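Local atomic coordinates of VirX1 (Cyanophage Syn10, PDB entry 6QGM), a protein that probably iodinates a range of substrates as a viral member of the flavin-dependent tryptophan halogenase family. Residues Thr74-Ile79 / Tyr94-Ser99. Residues are numbered along the deposited sequence; the frame is centred on the assembly and turned at random.
Sequences TYKNSI and YPFGPS
Three backbone hydrogen bonds hold 74-79 and 94-99 together. I79 and Y94 form a hydrogen-bonded antiparallel pair: Y94 N donates to I79 O at 2.8 Å, nearly along the C=O axis, while I79 N donates to Y94 O at 3.0 Å from above the carbonyl plane. Next comes the non-hydrogen-bonded pair of S78 and P95, whose CA atoms are 3.9 Å apart; the proline nitrogen has no hydrogen to give. Past it, the almost straight bond from F96 N to N77 O (3.0 Å, 175° at the hydrogen) carries the pairing beyond the regular strands, again with the donor out of the carbonyl plane.

F96 buries more surface against the other segment than any other residue here. Its CG is anti to the carbonyl carbon (chi1 -77°), and its ring runs back to the end of K76. The lysine chain is extended, CG anti to the backbone N (chi1 -177°), and crosses the phenylalanine side chain at about a right angle. K76 CE lies 3.7 Å from F96 CE2, and NZ sits at the ring edge rather than over a face, 3.7 Å from CZ, so the geometry is not that of a cation-pi interaction; the ammonium is hydrogen-bonded to T49 O and S356 OG.

On the sheet face shared by S78 and P95, the serine CB packs 3.7 Å from P95 CA. S78 OG, anti to its backbone N, lies 3.2 Å from Y94 O and hydrogen-bonds E93 OE1, and helix 137-143 packs over this face through A141 and T138. I79 and Y94 point to the other face, where the tyrosine ring leads away to meet F464.

The arrangement is the open end of the antiparallel beta hairpin 78-82/91-95, at the margin of a mixed sheet in the tryptophan-halogenase-type fold, with 91-95 as an edge strand of that sheet within this chain.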
# COMPACT_ATOMS: atom_id res chain seq x y z
N THR B 74 21.32 -17.99 -30.62
CA THR B 74 20.72 -19.29 -30.24
C THR B 74 19.55 -18.99 -29.32
O THR B 74 19.35 -17.80 -28.98
CB THR B 74 21.77 -20.24 -29.64
OG1 THR B 74 22.13 -19.75 -28.34
CG2 THR B 74 22.99 -20.39 -30.51
N TYR B 75 18.79 -20.03 -28.97
CA TYR B 75 17.56 -19.95 -28.14
C TYR B 75 17.92 -20.15 -26.67
O TYR B 75 18.94 -20.79 -26.36
CB TYR B 75 16.51 -20.98 -28.60
CG TYR B 75 15.75 -20.59 -29.84
CD1 TYR B 75 14.90 -19.49 -29.83
CD2 TYR B 75 15.86 -21.31 -31.01
CE1 TYR B 75 14.18 -19.13 -30.95
CE2 TYR B 75 15.13 -20.96 -32.14
CZ TYR B 75 14.30 -19.87 -32.11
OH TYR B 75 13.58 -19.49 -33.20
N LYS B 76 17.07 -19.61 -25.80
CA LYS B 76 17.24 -19.63 -24.33
C LYS B 76 15.88 -19.85 -23.65
O LYS B 76 14.99 -18.98 -23.80
CB LYS B 76 17.86 -18.31 -23.89
CG LYS B 76 18.17 -18.21 -22.41
CD LYS B 76 18.21 -16.78 -21.93
CE LYS B 76 18.23 -16.68 -20.43
NZ LYS B 76 18.10 -15.27 -20.02
N ASN B 77 15.75 -20.95 -22.90
CA ASN B 77 14.47 -21.38 -22.29
C ASN B 77 14.51 -21.20 -20.76
O ASN B 77 13.43 -21.27 -20.14
CB ASN B 77 14.16 -22.82 -22.68
CG ASN B 77 13.75 -22.94 -24.13
OD1 ASN B 77 14.58 -22.80 -25.02
ND2 ASN B 77 12.46 -23.16 -24.38
N SER B 78 15.68 -20.95 -20.18
CA SER B 78 15.90 -20.92 -18.72
C SER B 78 17.22 -20.23 -18.38
O SER B 78 18.14 -20.25 -19.22
CB SER B 78 15.86 -22.33 -18.16
OG SER B 78 15.93 -22.31 -16.74
N ILE B 79 17.30 -19.64 -17.18
CA ILE B 79 18.59 -19.33 -16.49
C ILE B 79 18.88 -20.49 -15.54
O ILE B 79 18.01 -20.81 -14.70
CB ILE B 79 18.56 -18.00 -15.72
CG1 ILE B 79 18.02 -16.86 -16.58
CG2 ILE B 79 19.94 -17.68 -15.19
CD1 ILE B 79 17.92 -15.54 -15.84
N TYR B 94 15.64 -21.14 -13.20
CA TYR B 94 14.54 -20.16 -13.37
C TYR B 94 14.12 -20.24 -14.83
O TYR B 94 14.70 -19.56 -15.67
CB TYR B 94 14.99 -18.76 -12.96
CG TYR B 94 13.93 -17.69 -13.03
CD1 TYR B 94 12.59 -18.03 -13.04
CD2 TYR B 94 14.26 -16.34 -13.09
CE1 TYR B 94 11.60 -17.06 -13.08
CE2 TYR B 94 13.28 -15.36 -13.13
CZ TYR B 94 11.94 -15.72 -13.13
OH TYR B 94 10.95 -14.79 -13.17
N PRO B 95 13.16 -21.14 -15.18
CA PRO B 95 12.69 -21.29 -16.56
C PRO B 95 11.74 -20.15 -16.93
O PRO B 95 11.13 -19.62 -16.03
CB PRO B 95 11.96 -22.62 -16.52
CG PRO B 95 11.37 -22.65 -15.14
CD PRO B 95 12.44 -22.03 -14.26
N PHE B 96 11.61 -19.80 -18.21
CA PHE B 96 10.68 -18.74 -18.70
C PHE B 96 9.25 -19.29 -18.69
O PHE B 96 9.00 -20.47 -19.01
CB PHE B 96 11.09 -18.26 -20.08
CG PHE B 96 12.26 -17.33 -20.07
CD1 PHE B 96 12.18 -16.10 -19.43
CD2 PHE B 96 13.45 -17.67 -20.69
CE1 PHE B 96 13.25 -15.22 -19.42
CE2 PHE B 96 14.53 -16.79 -20.68
CZ PHE B 96 14.44 -15.57 -20.02
N GLY B 97 8.31 -18.43 -18.31
CA GLY B 97 6.90 -18.78 -18.17
C GLY B 97 6.09 -17.58 -17.70
O GLY B 97 6.50 -16.86 -16.79
N PRO B 98 4.86 -17.39 -18.23
CA PRO B 98 4.05 -16.24 -17.83
C PRO B 98 3.63 -16.44 -16.37
O PRO B 98 3.70 -15.50 -15.60
CB PRO B 98 2.87 -16.30 -18.80
CG PRO B 98 2.72 -17.80 -19.11
CD PRO B 98 4.13 -18.36 -19.08
N SER B 99 3.26 -17.68 -16.03
CA SER B 99 2.58 -18.09 -14.77
C SER B 99 2.99 -19.53 -14.41
O SER B 99 3.42 -20.25 -15.31
CB SER B 99 1.07 -17.98 -14.88
OG SER B 99 0.58 -18.81 -15.94